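Long-range contact in tyrocidine synthase 2 (Brevibacillus parabrevis, PDB 6TA8), which is a multidomain nonribosomal peptide synthetase, represented in this model by a two-lobed condensation domain: residues N48-F62 with F402-E416. Sequence-based numbering, arbitrary orientation.
Sequences NFTDRHHWNQAVMLF and FSPLGTGQLFSPESE
Glu416 takes hold of Thr50 with both carboxylate oxygens: Thr50 N donates to Glu416 OE1 at 3.2 Å, and Thr50 OG1 donates to Glu416 OE2 at 2.6 Å. Both arrive on the syn side, so the two bonds fix the carboxylate's rotation. Close by, Ser412 OG donates to Asp51 OD2 (2.8 Å) on that oxygen's anti lone pair. The His54 ring, its CG anti to the backbone N (chi1 -167°), lies against the backbone of Gln409-Ser412; NE2 donates to Gln409 O at 2.9 Å, while Phe411 O sits over one face toward the rim. Two backbone bonds, Asn56 N to Leu410 O and Ser403 N to Met60 O, tie the two segments.

Among the apolar contacts, Phe411 brings CD1 over one face of the Trp55 indole, 3.4 Å from Trp55 CD1; Phe49 CE2 lies over the opposite face, toward its rim. Leu410 CD2 packs on Ala58 CB. An extended chi1 (180°) lays Met60 CG against Ser403 CB, and bends beyond it bring CE near Gly406 O.

Between strands 383-390 and 421-428 of the other lobe, the chain crosses over to add strand 401-402 to the edge of this sheet, beside strand 56-63, consistent with the condensation-domain latch. Strand 155-163 flanks 56-63 on its other side; helix 122-134 packs against Ala58 and Leu405, and Asn56 ND2 is hydrogen-bonded to main-chain Gln134 O.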
ATOM      1  N   ASN A  48      -5.488   3.935 -16.913  1.00 40.84           N
ATOM      2  CA  ASN A  48      -6.673   3.500 -17.653  1.00 42.10           C
ATOM      3  C   ASN A  48      -6.894   1.994 -17.491  1.00 42.69           C
ATOM      4  O   ASN A  48      -6.880   1.224 -18.452  1.00 50.60           O
ATOM      5  CB  ASN A  48      -6.574   3.894 -19.132  1.00 45.47           C
ATOM      6  CG  ASN A  48      -7.441   5.092 -19.475  1.00 54.41           C
ATOM      7  OD1 ASN A  48      -8.668   5.000 -19.487  1.00 58.56           O
ATOM      8  ND2 ASN A  48      -6.804   6.222 -19.761  1.00 58.54           N
ATOM      9  N   PHE A  49      -7.096   1.589 -16.239  1.00 39.65           N
ATOM     10  CA  PHE A  49      -7.315   0.186 -15.931  1.00 44.59           C
ATOM     11  C   PHE A  49      -8.653  -0.290 -16.484  1.00 41.86           C
ATOM     12  O   PHE A  49      -9.616   0.475 -16.590  1.00 39.99           O
ATOM     13  CB  PHE A  49      -7.280  -0.046 -14.419  1.00 43.95           C
ATOM     14  CG  PHE A  49      -5.925   0.151 -13.802  1.00 44.73           C
ATOM     15  CD1 PHE A  49      -4.874  -0.692 -14.120  1.00 46.27           C
ATOM     16  CD2 PHE A  49      -5.707   1.170 -12.889  1.00 42.60           C
ATOM     17  CE1 PHE A  49      -3.629  -0.517 -13.548  1.00 47.50           C
ATOM     18  CE2 PHE A  49      -4.465   1.349 -12.313  1.00 41.38           C
ATOM     19  CZ  PHE A  49      -3.424   0.503 -12.643  1.00 45.13           C
ATOM     20  N   THR A  50      -8.705  -1.570 -16.842  1.00 45.17           N
ATOM     21  CA  THR A  50      -9.966  -2.206 -17.194  1.00 39.31           C
ATOM     22  C   THR A  50     -10.694  -2.598 -15.916  1.00 39.91           C
ATOM     23  O   THR A  50     -10.099  -3.197 -15.013  1.00 46.70           O
ATOM     24  CB  THR A  50      -9.730  -3.434 -18.074  1.00 48.63           C
ATOM     25  OG1 THR A  50      -8.967  -3.057 -19.227  1.00 57.80           O
ATOM     26  CG2 THR A  50     -11.057  -4.033 -18.524  1.00 43.46           C
ATOM     27  N   ASP A  51     -11.979  -2.251 -15.837  1.00 42.51           N
ATOM     28  CA  ASP A  51     -12.770  -2.429 -14.620  1.00 41.20           C
ATOM     29  C   ASP A  51     -12.082  -1.756 -13.434  1.00 39.20           C
ATOM     30  O   ASP A  51     -11.822  -2.373 -12.397  1.00 44.20           O
ATOM     31  CB  ASP A  51     -13.031  -3.910 -14.337  1.00 43.26           C
ATOM     32  CG  ASP A  51     -13.522  -4.665 -15.557  1.00 47.34           C
ATOM     33  OD1 ASP A  51     -14.360  -4.116 -16.306  1.00 48.14           O
ATOM     34  OD2 ASP A  51     -13.069  -5.808 -15.768  1.00 54.77           O
ATOM     35  N   ARG A  52     -11.781  -0.465 -13.599  1.00 33.69           N
ATOM     36  CA  ARG A  52     -11.087   0.293 -12.564  1.00 41.46           C
ATOM     37  C   ARG A  52     -11.873   0.374 -11.261  1.00 42.25           C
ATOM     38  O   ARG A  52     -11.313   0.801 -10.245  1.00 39.41           O
ATOM     39  CB  ARG A  52     -10.774   1.701 -13.072  1.00 40.90           C
ATOM     40  CG  ARG A  52     -12.004   2.551 -13.329  1.00 38.66           C
ATOM     41  CD  ARG A  52     -11.660   3.804 -14.113  1.00 31.88           C
ATOM     42  NE  ARG A  52     -12.741   4.782 -14.059  1.00 41.24           N
ATOM     43  CZ  ARG A  52     -12.819   5.857 -14.834  1.00 42.47           C
ATOM     44  NH1 ARG A  52     -11.875   6.103 -15.733  1.00 43.79           N
ATOM     45  NH2 ARG A  52     -13.842   6.691 -14.711  1.00 43.45           N
ATOM     46  N   HIS A  53     -13.150  -0.018 -11.264  1.00 34.35           N
ATOM     47  CA  HIS A  53     -13.910  -0.106 -10.024  1.00 27.66           C
ATOM     48  C   HIS A  53     -13.518  -1.322  -9.198  1.00 31.52           C
ATOM     49  O   HIS A  53     -13.874  -1.393  -8.016  1.00 31.80           O
ATOM     50  CB  HIS A  53     -15.406  -0.148 -10.329  1.00 40.20           C
ATOM     51  CG  HIS A  53     -15.832  -1.372 -11.075  1.00 37.82           C
ATOM     52  ND1 HIS A  53     -15.779  -1.464 -12.449  1.00 38.70           N
ATOM     53  CD2 HIS A  53     -16.310  -2.562 -10.637  1.00 34.24           C
ATOM     54  CE1 HIS A  53     -16.208  -2.655 -12.826  1.00 43.52           C
ATOM     55  NE2 HIS A  53     -16.536  -3.341 -11.746  1.00 42.29           N
ATOM     56  N   HIS A  54     -12.807  -2.278  -9.790  1.00 34.98           N
ATOM     57  CA  HIS A  54     -12.328  -3.473  -9.098  1.00 36.12           C
ATOM     58  C   HIS A  54     -10.817  -3.325  -8.934  1.00 45.31           C
ATOM     59  O   HIS A  54     -10.035  -3.772  -9.776  1.00 44.52           O
ATOM     60  CB  HIS A  54     -12.695  -4.742  -9.862  1.00 44.79           C
ATOM     61  CG  HIS A  54     -12.520  -5.997  -9.065  1.00 44.38           C
ATOM     62  ND1 HIS A  54     -12.875  -7.239  -9.546  1.00 45.76           N
ATOM     63  CD2 HIS A  54     -12.029  -6.201  -7.821  1.00 43.92           C
ATOM     64  CE1 HIS A  54     -12.609  -8.155  -8.633  1.00 45.63           C
ATOM     65  NE2 HIS A  54     -12.094  -7.552  -7.576  1.00 41.83           N
ATOM     66  N   TRP A  55     -10.415  -2.690  -7.835  1.00 41.87           N
ATOM     67  CA  TRP A  55      -9.019  -2.379  -7.557  1.00 39.99           C
ATOM     68  C   TRP A  55      -8.902  -1.949  -6.103  1.00 39.33           C
ATOM     69  O   TRP A  55      -8.631  -0.779  -5.815  1.00 35.67           O
ATOM     70  CB  TRP A  55      -8.519  -1.277  -8.494  1.00 34.58           C
ATOM     71  CG  TRP A  55      -7.066  -1.374  -8.850  1.00 45.15           C
ATOM     72  CD1 TRP A  55      -6.509  -2.173  -9.804  1.00 43.95           C
ATOM     73  CD2 TRP A  55      -5.987  -0.630  -8.269  1.00 42.41           C
ATOM     74  NE1 TRP A  55      -5.149  -1.981  -9.847  1.00 42.89           N
ATOM     75  CE2 TRP A  55      -4.803  -1.039  -8.915  1.00 39.19           C
ATOM     76  CE3 TRP A  55      -5.907   0.335  -7.262  1.00 42.38           C
ATOM     77  CZ2 TRP A  55      -3.555  -0.515  -8.588  1.00 38.92           C
ATOM     78  CZ3 TRP A  55      -4.665   0.855  -6.939  1.00 43.28           C
ATOM     79  CH2 TRP A  55      -3.508   0.429  -7.600  1.00 37.79           C
ATOM     80  N   ASN A  56      -9.113  -2.882  -5.180  1.00 35.86           N
ATOM     81  CA  ASN A  56      -9.385  -2.566  -3.786  1.00 37.30           C
ATOM     82  C   ASN A  56      -8.290  -3.109  -2.872  1.00 34.99           C
ATOM     83  O   ASN A  56      -7.328  -3.745  -3.309  1.00 39.26           O
ATOM     84  CB  ASN A  56     -10.743  -3.135  -3.359  1.00 35.90           C
ATOM     85  CG  ASN A  56     -11.776  -3.084  -4.467  1.00 41.82           C
ATOM     86  OD1 ASN A  56     -11.808  -2.146  -5.263  1.00 48.77           O
ATOM     87  ND2 ASN A  56     -12.632  -4.097  -4.521  1.00 42.77           N
ATOM     88  N   GLN A  57      -8.456  -2.823  -1.583  1.00 27.52           N
ATOM     89  CA  GLN A  57      -7.738  -3.470  -0.496  1.00 35.30           C
ATOM     90  C   GLN A  57      -8.773  -3.963   0.503  1.00 38.14           C
ATOM     91  O   GLN A  57      -9.779  -3.289   0.742  1.00 40.32           O
ATOM     92  CB  GLN A  57      -6.747  -2.513   0.185  1.00 43.43           C
ATOM     93  CG  GLN A  57      -5.457  -2.289  -0.589  1.00 40.29           C
ATOM     94  CD  GLN A  57      -4.489  -1.382   0.145  1.00 50.69           C
ATOM     95  OE1 GLN A  57      -4.878  -0.635   1.044  1.00 47.03           O
ATOM     96  NE2 GLN A  57      -3.217  -1.442  -0.238  1.00 44.33           N
ATOM     97  N   ALA A  58      -8.537  -5.139   1.079  1.00 34.54           N
ATOM     98  CA  ALA A  58      -9.534  -5.744   1.949  1.00 43.19           C
ATOM     99  C   ALA A  58      -8.856  -6.547   3.048  1.00 42.49           C
ATOM    100  O   ALA A  58      -7.731  -7.028   2.886  1.00 33.49           O
ATOM    101  CB  ALA A  58     -10.494  -6.641   1.157  1.00 40.09           C
ATOM    102  N   VAL A  59      -9.559  -6.679   4.174  1.00 38.49           N
ATOM    103  CA  VAL A  59      -9.131  -7.512   5.288  1.00 39.93           C
ATOM    104  C   VAL A  59     -10.309  -8.371   5.724  1.00 48.44           C
ATOM    105  O   VAL A  59     -11.473  -7.971   5.608  1.00 46.39           O
ATOM    106  CB  VAL A  59      -8.590  -6.679   6.476  1.00 44.89           C
ATOM    107  CG1 VAL A  59      -7.405  -5.826   6.044  1.00 49.52           C
ATOM    108  CG2 VAL A  59      -9.687  -5.809   7.080  1.00 39.46           C
ATOM    109  N   MET A  60     -10.003  -9.567   6.218  1.00 52.27           N
ATOM    110  CA  MET A  60     -11.005 -10.506   6.707  1.00 51.50           C
ATOM    111  C   MET A  60     -10.783 -10.712   8.197  1.00 63.31           C
ATOM    112  O   MET A  60      -9.735 -11.225   8.604  1.00 67.25           O
ATOM    113  CB  MET A  60     -10.928 -11.837   5.953  1.00 49.55           C
ATOM    114  CG  MET A  60     -11.942 -12.878   6.403  1.00 55.64           C
ATOM    115  SD  MET A  60     -13.592 -12.612   5.726  1.00 51.82           S
ATOM    116  CE  MET A  60     -13.327 -13.029   4.006  1.00 40.59           C
ATOM    117  N   LEU A  61     -11.754 -10.300   9.004  1.00 61.26           N
ATOM    118  CA  LEU A  61     -11.669 -10.410  10.452  1.00 55.83           C
ATOM    119  C   LEU A  61     -12.452 -11.625  10.940  1.00 61.45           C
ATOM    120  O   LEU A  61     -13.254 -12.217  10.216  1.00 66.55           O
ATOM    121  CB  LEU A  61     -12.187  -9.134  11.118  1.00 59.31           C
ATOM    122  CG  LEU A  61     -11.586  -7.827  10.596  1.00 59.02           C
ATOM    123  CD1 LEU A  61     -12.211  -6.629  11.291  1.00 56.98           C
ATOM    124  CD2 LEU A  61     -10.075  -7.826  10.770  1.00 59.90           C
ATOM    125  N   PHE A  62     -12.208 -11.989  12.198  1.00 60.91           N
ATOM    126  CA  PHE A  62     -12.823 -13.162  12.798  1.00 64.13           C
ATOM    127  C   PHE A  62     -13.113 -12.888  14.266  1.00 62.73           C
ATOM    128  O   PHE A  62     -12.398 -12.128  14.925  1.00 70.87           O
ATOM    129  CB  PHE A  62     -11.921 -14.399  12.652  1.00 65.99           C
ATOM    130  CG  PHE A  62     -12.430 -15.617  13.374  1.00 65.07           C
ATOM    131  CD1 PHE A  62     -13.660 -16.168  13.053  1.00 66.17           C
ATOM    132  CD2 PHE A  62     -11.673 -16.213  14.368  1.00 65.69           C
ATOM    133  CE1 PHE A  62     -14.127 -17.288  13.716  1.00 67.90           C
ATOM    134  CE2 PHE A  62     -12.134 -17.333  15.033  1.00 67.46           C
ATOM    135  CZ  PHE A  62     -13.362 -17.870  14.707  1.00 70.15           C
ATOM    136  N   PHE A 402      -7.655 -11.831  13.183  1.00 69.36           N
ATOM    137  CA  PHE A 402      -7.658 -11.907  11.730  1.00 66.04           C
ATOM    138  C   PHE A 402      -7.975 -13.331  11.290  1.00 67.19           C
ATOM    139  O   PHE A 402      -7.356 -14.288  11.767  1.00 72.78           O
ATOM    140  CB  PHE A 402      -6.311 -11.455  11.164  1.00 68.15           C
ATOM    141  CG  PHE A 402      -6.027  -9.995  11.375  1.00 74.20           C
ATOM    142  CD1 PHE A 402      -5.469  -9.547  12.561  1.00 77.68           C
ATOM    143  CD2 PHE A 402      -6.325  -9.067  10.389  1.00 72.97           C
ATOM    144  CE1 PHE A 402      -5.210  -8.203  12.760  1.00 79.02           C
ATOM    145  CE2 PHE A 402      -6.067  -7.722  10.581  1.00 66.77           C
ATOM    146  CZ  PHE A 402      -5.509  -7.290  11.768  1.00 69.37           C
ATOM    147  N   SER A 403      -8.940 -13.461  10.386  1.00 66.31           N
ATOM    148  CA  SER A 403      -9.385 -14.774   9.952  1.00 66.13           C
ATOM    149  C   SER A 403      -8.354 -15.412   9.022  1.00 68.39           C
ATOM    150  O   SER A 403      -7.694 -14.721   8.243  1.00 71.24           O
ATOM    151  CB  SER A 403     -10.730 -14.672   9.238  1.00 65.42           C
ATOM    152  OG  SER A 403     -11.062 -15.890   8.593  1.00 72.43           O
ATOM    153  N   PRO A 404      -8.197 -16.738   9.090  1.00 70.11           N
ATOM    154  CA  PRO A 404      -7.260 -17.420   8.183  1.00 70.75           C
ATOM    155  C   PRO A 404      -7.712 -17.433   6.732  1.00 70.91           C
ATOM    156  O   PRO A 404      -6.917 -17.813   5.861  1.00 66.76           O
ATOM    157  CB  PRO A 404      -7.194 -18.847   8.749  1.00 80.33           C
ATOM    158  CG  PRO A 404      -7.796 -18.764  10.127  1.00 75.08           C
ATOM    159  CD  PRO A 404      -8.797 -17.662  10.065  1.00 64.87           C
ATOM    160  N   LEU A 405      -8.947 -17.032   6.444  1.00 68.89           N
ATOM    161  CA  LEU A 405      -9.463 -17.068   5.086  1.00 68.78           C
ATOM    162  C   LEU A 405      -8.911 -15.909   4.262  1.00 64.29           C
ATOM    163  O   LEU A 405      -8.455 -14.891   4.791  1.00 66.54           O
ATOM    164  CB  LEU A 405     -10.990 -17.019   5.089  1.00 60.38           C
ATOM    165  CG  LEU A 405     -11.699 -18.056   5.957  1.00 61.73           C
ATOM    166  CD1 LEU A 405     -13.204 -17.948   5.784  1.00 66.61           C
ATOM    167  CD2 LEU A 405     -11.214 -19.457   5.620  1.00 66.66           C
ATOM    168  N   GLY A 406      -8.963 -16.077   2.942  1.00 61.55           N
ATOM    169  CA  GLY A 406      -8.540 -15.031   2.039  1.00 60.39           C
ATOM    170  C   GLY A 406      -9.607 -13.970   1.845  1.00 58.56           C
ATOM    171  O   GLY A 406     -10.757 -14.111   2.259  1.00 64.59           O
ATOM    172  N   THR A 407      -9.202 -12.882   1.195  1.00 55.93           N
ATOM    173  CA  THR A 407     -10.091 -11.761   0.928  1.00 54.42           C
ATOM    174  C   THR A 407     -10.739 -11.823  -0.448  1.00 59.43           C
ATOM    175  O   THR A 407     -11.610 -10.996  -0.741  1.00 58.81           O
ATOM    176  CB  THR A 407      -9.326 -10.438   1.057  1.00 50.01           C
ATOM    177  OG1 THR A 407      -8.407 -10.311  -0.034  1.00 48.12           O
ATOM    178  CG2 THR A 407      -8.556 -10.394   2.367  1.00 52.04           C
ATOM    179  N   GLY A 408     -10.346 -12.774  -1.289  1.00 55.06           N
ATOM    180  CA  GLY A 408     -10.791 -12.808  -2.665  1.00 48.49           C
ATOM    181  C   GLY A 408      -9.899 -11.978  -3.571  1.00 54.76           C
ATOM    182  O   GLY A 408      -9.023 -11.229  -3.132  1.00 56.52           O
ATOM    183  N   GLN A 409     -10.136 -12.121  -4.873  1.00 54.46           N
ATOM    184  CA  GLN A 409      -9.335 -11.412  -5.865  1.00 54.36           C
ATOM    185  C   GLN A 409      -9.541  -9.907  -5.731  1.00 54.94           C
ATOM    186  O   GLN A 409     -10.661  -9.407  -5.878  1.00 51.32           O
ATOM    187  CB  GLN A 409      -9.702 -11.892  -7.269  1.00 55.52           C
ATOM    188  CG  GLN A 409      -8.997 -11.159  -8.401  1.00 63.39           C
ATOM    189  CD  GLN A 409      -7.488 -11.339  -8.392  1.00 62.36           C
ATOM    190  OE1 GLN A 409      -6.780 -10.719  -7.596  1.00 61.28           O
ATOM    191  NE2 GLN A 409      -6.989 -12.183  -9.287  1.00 59.92           N
ATOM    192  N   LEU A 410      -8.452  -9.186  -5.451  1.00 51.54           N
ATOM    193  CA  LEU A 410      -8.549  -7.764  -5.143  1.00 51.74           C
ATOM    194  C   LEU A 410      -8.669  -6.901  -6.393  1.00 46.19           C
ATOM    195  O   LEU A 410      -9.341  -5.865  -6.359  1.00 43.53           O
ATOM    196  CB  LEU A 410      -7.340  -7.322  -4.318  1.00 51.37           C
ATOM    197  CG  LEU A 410      -7.288  -7.828  -2.876  1.00 48.95           C
ATOM    198  CD1 LEU A 410      -5.915  -7.587  -2.269  1.00 47.89           C
ATOM    199  CD2 LEU A 410      -8.370  -7.167  -2.037  1.00 47.46           C
ATOM    200  N   PHE A 411      -8.026  -7.293  -7.487  1.00 44.59           N
ATOM    201  CA  PHE A 411      -8.106  -6.563  -8.742  1.00 41.17           C
ATOM    202  C   PHE A 411      -9.054  -7.269  -9.704  1.00 52.74           C
ATOM    203  O   PHE A 411      -9.552  -8.363  -9.439  1.00 52.74           O
ATOM    204  CB  PHE A 411      -6.717  -6.419  -9.373  1.00 49.12           C
ATOM    205  CG  PHE A 411      -5.633  -6.103  -8.386  1.00 53.19           C
ATOM    206  CD1 PHE A 411      -5.462  -4.813  -7.914  1.00 48.67           C
ATOM    207  CD2 PHE A 411      -4.782  -7.096  -7.931  1.00 52.56           C
ATOM    208  CE1 PHE A 411      -4.465  -4.518  -7.005  1.00 48.18           C
ATOM    209  CE2 PHE A 411      -3.781  -6.807  -7.022  1.00 51.66           C
ATOM    210  CZ  PHE A 411      -3.623  -5.516  -6.560  1.00 45.98           C
ATOM    211  N   SER A 412      -9.308  -6.622 -10.828  1.00 54.69           N
ATOM    212  CA  SER A 412     -10.100  -7.292 -11.846  1.00 49.34           C
ATOM    213  C   SER A 412      -9.227  -8.292 -12.603  1.00 50.48           C
ATOM    214  O   SER A 412      -8.040  -8.035 -12.820  1.00 51.56           O
ATOM    215  CB  SER A 412     -10.698  -6.280 -12.820  1.00 53.38           C
ATOM    216  OG  SER A 412     -11.532  -6.916 -13.773  1.00 55.58           O
ATOM    217  N   PRO A 413      -9.779  -9.442 -12.997  1.00 55.98           N
ATOM    218  CA  PRO A 413      -8.982 -10.392 -13.791  1.00 54.05           C
ATOM    219  C   PRO A 413      -8.481  -9.803 -15.097  1.00 54.65           C
ATOM    220  O   PRO A 413      -7.445 -10.245 -15.609  1.00 54.54           O
ATOM    221  CB  PRO A 413      -9.958 -11.554 -14.027  1.00 53.10           C
ATOM    222  CG  PRO A 413     -10.955 -11.445 -12.920  1.00 51.31           C
ATOM    223  CD  PRO A 413     -11.108  -9.977 -12.657  1.00 51.85           C
ATOM    224  N   GLU A 414      -9.183  -8.814 -15.648  1.00 54.18           N
ATOM    225  CA  GLU A 414      -8.760  -8.140 -16.868  1.00 52.72           C
ATOM    226  C   GLU A 414      -7.864  -6.936 -16.605  1.00 48.91           C
ATOM    227  O   GLU A 414      -7.376  -6.331 -17.565  1.00 52.39           O
ATOM    228  CB  GLU A 414      -9.984  -7.689 -17.673  1.00 55.70           C
ATOM    229  CG  GLU A 414     -11.129  -8.688 -17.681  1.00 57.49           C
ATOM    230  CD  GLU A 414     -10.853  -9.885 -18.568  1.00 54.41           C
ATOM    231  OE1 GLU A 414     -10.314  -9.691 -19.679  1.00 52.51           O
ATOM    232  OE2 GLU A 414     -11.173 -11.019 -18.154  1.00 62.38           O
ATOM    233  N   SER A 415      -7.641  -6.577 -15.343  1.00 48.33           N
ATOM    234  CA  SER A 415      -6.831  -5.409 -15.024  1.00 52.89           C
ATOM    235  C   SER A 415      -5.382  -5.624 -15.446  1.00 50.17           C
ATOM    236  O   SER A 415      -4.828  -6.716 -15.294  1.00 52.21           O
ATOM    237  CB  SER A 415      -6.903  -5.103 -13.529  1.00 49.28           C
ATOM    238  OG  SER A 415      -6.180  -3.928 -13.212  1.00 55.45           O
ATOM    239  N   GLU A 416      -4.768  -4.569 -15.971  1.00 54.47           N
ATOM    240  CA  GLU A 416      -3.418  -4.659 -16.508  1.00 53.34           C
ATOM    241  C   GLU A 416      -2.380  -4.500 -15.404  1.00 48.67           C
ATOM    242  O   GLU A 416      -2.536  -3.681 -14.496  1.00 48.90           O
ATOM    243  CB  GLU A 416      -3.202  -3.593 -17.582  1.00 49.35           C
ATOM    244  CG  GLU A 416      -4.127  -3.717 -18.786  1.00 54.47           C
ATOM    245  CD  GLU A 416      -5.489  -3.088 -18.551  1.00 51.79           C
ATOM    246  OE1 GLU A 416      -5.719  -2.549 -17.448  1.00 46.20           O
ATOM    247  OE2 GLU A 416      -6.330  -3.133 -19.473  1.00 59.64           O
TER